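PDB 6M6Q: dicer Related Helicase from Caenorhabditis elegans, which probably uses ATP hydrolysis to act on RNA as an RLR-family helicase in RNA interference, and is represented by its helical N-terminal domain. Local coordinates for residues B[160-165]-B[275-280]; B[169-174]-B[287-292]. All blocks are in the same frame, centred on the assembly; numbering follows the deposited sequence.

Overall arrangement
Two neighbouring contacts join helix 162-171 to the chain that follows helix 262-271. Contact 1 sets the start of that helix against the loop 275-280, whereas contact 2 sets its far end against the first turns of helix 288-295; their centres lie about 12 Å apart. Along the chain the segments alternate, with about 110 residues separating the partners of each contact. The two patches touch directly, F275 CD2 of contact 1 lying 3.7 Å from W289 CG of contact 2, in an edge-to-face ring pair. Hydrogen bonds carry contact 1, whereas aromatic and CH-pi packing carries contact 2. Neither contact involves a ligand or another protein chain.

Contact 1. Residues B[160-165]-B[275-280]; sequences GWLTAE and FKSNDK
With CG of N278 anti to its carbonyl carbon (chi1 -77°), and OG1 of T163 likewise anti to its own (chi1 -83°), an amide and a hydroxyl are turned into the seam between 160-165 and 275-280. The contact illustrates how a loop without regular structure can grip the start of a helix through a few side-chain-to-backbone bonds. N278 works through its carbonyl branch: OD1 accepts the backbone N-H of L162 at 3.0 Å, in a fairly straight bond (159° at the hydrogen) that lies in the plane of the amide. This gives a main-chain donor near the start of helix 162-171 a partner from a distant part of the sequence, while ND2 is turned toward the carbonyl side of G160.

In the second grip the helix supplies the side chain and the loop the backbone atom. T163 OG1 donates to F275 O at 2.8 Å, reaching it from well above the carbonyl plane rather than along a lone pair. The same hydroxyl receives a weak bond from S277 OG at 3.3 Å, so two loop residues hold it and its rotation is restrained. S277 OG sits in the crowded position between its own backbone N and carbonyl carbon, and also lies beside the L162 side chain, 3.4 Å from L162 CG.

On the flank, W161 has its CG anti to the backbone N, which swings the indole along the loop. The K276 side chain crosses it obliquely, K276 CG coming 3.8 Å from W161 CH2, and W161 NE1 makes a weak hydrogen bond to I273 O, just ahead of 275-280 in the same loop. Beyond the seam, F275 packs on helix 210-221. Such side-chain-to-main-chain bonding ties a helix start to an interhelical connection within the helical N-terminal domain of this RLR-subfamily protein.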
loop_
_atom_site.group_PDB
_atom_site.type_symbol
_atom_site.label_atom_id
_atom_site.label_comp_id
_atom_site.label_asym_id
_atom_site.label_seq_id
_atom_site.Cartn_x
_atom_site.Cartn_y
_atom_site.Cartn_z
ATOM N N GLY B 160 22.423 -1.008 -24.647
ATOM C CA GLY B 160 21.907 -2.384 -24.730
ATOM C C GLY B 160 22.009 -3.101 -23.405
ATOM O O GLY B 160 22.159 -4.340 -23.421
ATOM N N TRP B 161 21.944 -2.361 -22.293
ATOM C CA TRP B 161 22.152 -2.902 -20.921
ATOM C C TRP B 161 21.054 -3.925 -20.601
ATOM O O TRP B 161 19.914 -3.525 -20.475
ATOM C CB TRP B 161 22.177 -1.774 -19.893
ATOM C CG TRP B 161 22.912 -2.136 -18.643
ATOM C CD1 TRP B 161 22.383 -2.489 -17.436
ATOM C CD2 TRP B 161 24.335 -2.217 -18.494
ATOM N NE1 TRP B 161 23.382 -2.758 -16.541
ATOM C CE2 TRP B 161 24.589 -2.606 -17.163
ATOM C CE3 TRP B 161 25.415 -1.998 -19.351
ATOM C CZ2 TRP B 161 25.879 -2.771 -16.674
ATOM C CZ3 TRP B 161 26.690 -2.154 -18.867
ATOM C CH2 TRP B 161 26.919 -2.539 -17.548
ATOM N N LEU B 162 21.412 -5.192 -20.456
ATOM C CA LEU B 162 20.455 -6.322 -20.335
ATOM C C LEU B 162 19.888 -6.365 -18.908
ATOM O O LEU B 162 18.794 -6.927 -18.714
ATOM C CB LEU B 162 21.202 -7.608 -20.697
ATOM C CG LEU B 162 20.479 -8.920 -20.411
ATOM C CD1 LEU B 162 19.250 -9.078 -21.293
ATOM C CD2 LEU B 162 21.420 -10.080 -20.611
ATOM N N THR B 163 20.631 -5.834 -17.943
ATOM C CA THR B 163 20.223 -5.761 -16.524
ATOM C C THR B 163 19.018 -4.835 -16.408
ATOM O O THR B 163 18.154 -5.102 -15.581
ATOM C CB THR B 163 21.378 -5.276 -15.654
ATOM O OG1 THR B 163 22.195 -6.405 -15.361
ATOM C CG2 THR B 163 20.908 -4.617 -14.379
ATOM N N ALA B 164 18.997 -3.763 -17.200
ATOM C CA ALA B 164 17.921 -2.748 -17.209
ATOM C C ALA B 164 16.618 -3.384 -17.697
ATOM O O ALA B 164 15.578 -3.064 -17.127
ATOM C CB ALA B 164 18.310 -1.562 -18.057
ATOM N N GLU B 165 16.694 -4.268 -18.697
ATOM C CA GLU B 165 15.535 -4.976 -19.299
ATOM C C GLU B 165 14.941 -5.939 -18.273
ATOM O O GLU B 165 13.719 -5.889 -18.079
ATOM C CB GLU B 165 15.944 -5.715 -20.573
ATOM C CG GLU B 165 14.791 -6.486 -21.218
ATOM C CD GLU B 165 15.186 -7.587 -22.207
ATOM O OE1 GLU B 165 14.376 -8.535 -22.400
ATOM O OE2 GLU B 165 16.294 -7.499 -22.786
ATOM N N PHE B 275 24.623 -3.957 -12.105
ATOM C CA PHE B 275 24.962 -5.377 -12.402
ATOM C C PHE B 275 25.234 -5.555 -13.912
ATOM O O PHE B 275 24.505 -4.994 -14.736
ATOM C CB PHE B 275 23.836 -6.318 -11.964
ATOM C CG PHE B 275 23.480 -6.316 -10.496
ATOM C CD1 PHE B 275 24.227 -5.608 -9.556
ATOM C CD2 PHE B 275 22.372 -7.026 -10.057
ATOM C CE1 PHE B 275 23.867 -5.618 -8.218
ATOM C CE2 PHE B 275 22.027 -7.055 -8.716
ATOM C CZ PHE B 275 22.772 -6.352 -7.799
ATOM N N LYS B 276 26.291 -6.288 -14.255
ATOM C CA LYS B 276 26.701 -6.564 -15.659
ATOM C C LYS B 276 26.170 -7.938 -16.030
ATOM O O LYS B 276 26.570 -8.906 -15.351
ATOM C CB LYS B 276 28.229 -6.535 -15.802
ATOM C CG LYS B 276 28.887 -5.166 -15.627
ATOM C CD LYS B 276 30.399 -5.218 -15.442
ATOM C CE LYS B 276 30.964 -4.002 -14.726
ATOM N NZ LYS B 276 30.623 -4.007 -13.278
ATOM N N SER B 277 25.276 -8.027 -17.019
ATOM C CA SER B 277 24.670 -9.317 -17.435
ATOM C C SER B 277 24.621 -9.450 -18.964
ATOM O O SER B 277 23.998 -10.433 -19.438
ATOM C CB SER B 277 23.303 -9.529 -16.788
ATOM O OG SER B 277 22.262 -8.872 -17.506
ATOM N N ASN B 278 25.397 -8.637 -19.697
ATOM C CA ASN B 278 25.415 -8.648 -21.188
ATOM C C ASN B 278 26.043 -9.967 -21.683
ATOM O O ASN B 278 25.409 -10.626 -22.544
ATOM C CB ASN B 278 26.096 -7.405 -21.764
ATOM C CG ASN B 278 25.203 -6.179 -21.718
ATOM O OD1 ASN B 278 24.214 -6.155 -20.990
ATOM N ND2 ASN B 278 25.536 -5.160 -22.498
ATOM N N ASP B 279 27.182 -10.375 -21.102
ATOM C CA ASP B 279 28.014 -11.516 -21.585
ATOM C C ASP B 279 27.363 -12.853 -21.207
ATOM O O ASP B 279 27.687 -13.858 -21.866
ATOM C CB ASP B 279 29.441 -11.442 -21.036
ATOM C CG ASP B 279 30.180 -10.181 -21.447
ATOM O OD1 ASP B 279 30.054 -9.785 -22.621
ATOM O OD2 ASP B 279 30.881 -9.611 -20.591
ATOM N N LYS B 280 26.490 -12.873 -20.197
ATOM C CA LYS B 280 25.956 -14.141 -19.622
ATOM C C LYS B 280 24.708 -14.584 -20.399
ATOM O O LYS B 280 24.129 -15.627 -20.016
ATOM C CB LYS B 280 25.603 -14.024 -18.138
ATOM C CG LYS B 280 26.259 -12.901 -17.360
ATOM C CD LYS B 280 25.663 -12.757 -15.987
ATOM C CE LYS B 280 26.460 -13.463 -14.917
ATOM N NZ LYS B 280 27.485 -12.563 -14.340
#

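Contact 2. Residues B[169-174]-B[287-292]; sequences NKFYDE and EEWYYG
Two backbone amides grip E287 O: the N-H of Y291 at 3.2 Å and, more weakly, that of Y290 at 3.1 Å. This carbonyl belongs to the N-cap residue of helix 288-295, and the bonds establish the first turn that presents three aromatic rings around the end of helix 162-171. The example shows how a lysine can serve an interface mainly through its hydrocarbon part. K170 leaves the backbone toward the second helix, and its chain crosses the Y290 ring at about a right angle. Its CD lies over one face in a CH-pi contact, 3.3 Å from the Y290 ring centroid and 21° off the normal; the exact closeness means little at this resolution. K170 CB lies over the same face, out toward another part of the rim, 3.6 Å from Y290 CE2.

Bends along the lysine chain carry the ammonium past the ring toward more polar company. K170 NZ remains 5.0 Å from E287 OE2, so the opposite charges do not touch, though their attraction may favour this path. Y291 OH lies 4.0 Å from K170 NZ. Within the helix, Y290 CD1 sits over a face of the Y291 ring, toward its rim, the two rings being steeply inclined.

Beside it, F171 and W289 meet tip to tip. W289 CG takes the crowded position between backbone N and carbonyl carbon (chi1 68°), and F171 CE2 reaches the edge of the indole near its plane, 4.0 Å from W289 CH2. L310 of helix 301-310 covers both F171 and Y290, while F167 adds an edge-to-face partner for F171. The contact is thus helix-to-helix packing of the end of 162-171 against the start of 288-295 in the all-helical domain, with aromatic side chains at the interface.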
loop_
_atom_site.group_PDB
_atom_site.type_symbol
_atom_site.label_atom_id
_atom_site.label_comp_id
_atom_site.label_asym_id
_atom_site.label_seq_id
_atom_site.Cartn_x
_atom_site.Cartn_y
_atom_site.Cartn_z
ATOM N N ASN B 169 11.195 -5.697 -16.422
ATOM C CA ASN B 169 10.323 -6.865 -16.708
ATOM C C ASN B 169 9.843 -7.506 -15.403
ATOM O O ASN B 169 8.664 -7.861 -15.337
ATOM C CB ASN B 169 11.026 -7.904 -17.587
ATOM C CG ASN B 169 11.038 -7.549 -19.066
ATOM O OD1 ASN B 169 11.736 -8.192 -19.844
ATOM N ND2 ASN B 169 10.286 -6.524 -19.465
ATOM N N LYS B 170 10.699 -7.638 -14.396
ATOM C CA LYS B 170 10.351 -8.439 -13.188
ATOM C C LYS B 170 9.811 -7.538 -12.068
ATOM O O LYS B 170 9.093 -8.067 -11.219
ATOM C CB LYS B 170 11.544 -9.263 -12.710
ATOM C CG LYS B 170 12.203 -10.125 -13.778
ATOM C CD LYS B 170 12.015 -11.600 -13.576
ATOM C CE LYS B 170 11.711 -12.343 -14.857
ATOM N NZ LYS B 170 10.858 -13.527 -14.597
ATOM N N PHE B 171 10.140 -6.244 -12.057
ATOM C CA PHE B 171 9.844 -5.336 -10.914
ATOM C C PHE B 171 8.653 -4.414 -11.224
ATOM O O PHE B 171 8.219 -3.694 -10.318
ATOM C CB PHE B 171 11.074 -4.510 -10.545
ATOM C CG PHE B 171 12.136 -5.250 -9.780
ATOM C CD1 PHE B 171 11.846 -5.888 -8.588
ATOM C CD2 PHE B 171 13.451 -5.216 -10.203
ATOM C CE1 PHE B 171 12.844 -6.519 -7.862
ATOM C CE2 PHE B 171 14.447 -5.846 -9.473
ATOM C CZ PHE B 171 14.141 -6.496 -8.306
ATOM N N TYR B 172 8.133 -4.430 -12.448
ATOM C CA TYR B 172 6.889 -3.700 -12.806
ATOM C C TYR B 172 5.887 -4.661 -13.445
ATOM O O TYR B 172 6.287 -5.593 -14.168
ATOM C CB TYR B 172 7.194 -2.507 -13.705
ATOM C CG TYR B 172 8.219 -1.527 -13.172
ATOM C CD1 TYR B 172 9.569 -1.842 -13.169
ATOM C CD2 TYR B 172 7.863 -0.229 -12.829
ATOM C CE1 TYR B 172 10.529 -0.934 -12.747
ATOM C CE2 TYR B 172 8.815 0.705 -12.431
ATOM C CZ TYR B 172 10.160 0.352 -12.404
ATOM O OH TYR B 172 11.127 1.243 -12.019
ATOM N N ASP B 173 4.615 -4.471 -13.115
ATOM C CA ASP B 173 3.463 -5.034 -13.860
ATOM C C ASP B 173 3.186 -4.128 -15.057
ATOM O O ASP B 173 3.011 -2.899 -14.838
ATOM C CB ASP B 173 2.235 -5.170 -12.962
ATOM C CG ASP B 173 1.021 -5.688 -13.701
ATOM O OD1 ASP B 173 0.146 -4.871 -14.031
ATOM O OD2 ASP B 173 0.977 -6.898 -13.962
ATOM N N GLU B 174 3.202 -4.701 -16.266
ATOM C CA GLU B 174 3.029 -3.983 -17.567
ATOM C C GLU B 174 1.776 -3.079 -17.515
ATOM O O GLU B 174 1.900 -1.882 -17.905
ATOM C CB GLU B 174 3.000 -5.001 -18.723
ATOM C CG GLU B 174 2.533 -4.446 -20.078
ATOM C CD GLU B 174 3.438 -3.427 -20.765
ATOM O OE1 GLU B 174 4.608 -3.266 -20.343
ATOM O OE2 GLU B 174 2.972 -2.804 -21.732
ATOM N N GLU B 287 19.905 -13.724 -15.951
ATOM C CA GLU B 287 18.911 -13.446 -14.879
ATOM C C GLU B 287 19.309 -14.174 -13.582
ATOM O O GLU B 287 18.454 -14.271 -12.688
ATOM C CB GLU B 287 17.512 -13.868 -15.331
ATOM C CG GLU B 287 17.021 -13.148 -16.573
ATOM C CD GLU B 287 15.630 -13.555 -17.040
ATOM O OE1 GLU B 287 15.323 -14.768 -17.007
ATOM O OE2 GLU B 287 14.853 -12.653 -17.444
ATOM N N GLU B 288 20.582 -14.579 -13.454
ATOM C CA GLU B 288 21.144 -15.284 -12.266
ATOM C C GLU B 288 21.003 -14.390 -11.035
ATOM O O GLU B 288 20.735 -14.943 -9.941
ATOM C CB GLU B 288 22.621 -15.619 -12.485
ATOM C CG GLU B 288 23.041 -16.958 -11.919
ATOM C CD GLU B 288 24.272 -17.565 -12.580
ATOM O OE1 GLU B 288 25.391 -17.031 -12.373
ATOM O OE2 GLU B 288 24.112 -18.564 -13.308
ATOM N N TRP B 289 21.188 -13.067 -11.208
ATOM C CA TRP B 289 21.100 -12.072 -10.109
ATOM C C TRP B 289 19.672 -12.026 -9.557
ATOM O O TRP B 289 19.525 -11.956 -8.307
ATOM C CB TRP B 289 21.597 -10.691 -10.547
ATOM C CG TRP B 289 20.763 -9.976 -11.563
ATOM C CD1 TRP B 289 21.042 -9.848 -12.890
ATOM C CD2 TRP B 289 19.609 -9.150 -11.319
ATOM N NE1 TRP B 289 20.126 -9.030 -13.497
ATOM C CE2 TRP B 289 19.228 -8.598 -12.560
ATOM C CE3 TRP B 289 18.852 -8.831 -10.184
ATOM C CZ2 TRP B 289 18.120 -7.763 -12.694
ATOM C CZ3 TRP B 289 17.761 -8.003 -10.319
ATOM C CH2 TRP B 289 17.397 -7.484 -11.560
ATOM N N TYR B 290 18.666 -12.091 -10.440
ATOM C CA TYR B 290 17.228 -12.020 -10.079
ATOM C C TYR B 290 16.844 -13.273 -9.288
ATOM O O TYR B 290 16.236 -13.131 -8.218
ATOM C CB TYR B 290 16.351 -11.812 -11.318
ATOM C CG TYR B 290 14.873 -11.951 -11.045
ATOM C CD1 TYR B 290 14.178 -13.094 -11.421
ATOM C CD2 TYR B 290 14.211 -11.024 -10.267
ATOM C CE1 TYR B 290 12.839 -13.261 -11.112
ATOM C CE2 TYR B 290 12.870 -11.172 -9.951
ATOM C CZ TYR B 290 12.179 -12.293 -10.378
ATOM O OH TYR B 290 10.859 -12.450 -10.067
ATOM N N TYR B 291 17.208 -14.460 -9.781
ATOM C CA TYR B 291 16.899 -15.753 -9.118
ATOM C C TYR B 291 17.746 -15.863 -7.842
ATOM O O TYR B 291 17.279 -16.479 -6.885
ATOM C CB TYR B 291 17.068 -16.924 -10.099
ATOM C CG TYR B 291 16.105 -16.891 -11.262
ATOM C CD1 TYR B 291 14.741 -16.755 -11.050
ATOM C CD2 TYR B 291 16.548 -16.951 -12.577
ATOM C CE1 TYR B 291 13.845 -16.676 -12.107
ATOM C CE2 TYR B 291 15.665 -16.870 -13.646
ATOM C CZ TYR B 291 14.307 -16.728 -13.409
ATOM O OH TYR B 291 13.418 -16.660 -14.446
ATOM N N GLY B 292 18.923 -15.231 -7.818
ATOM C CA GLY B 292 19.784 -15.118 -6.619
ATOM C C GLY B 292 19.118 -14.319 -5.505
ATOM O O GLY B 292 19.290 -14.681 -4.327
#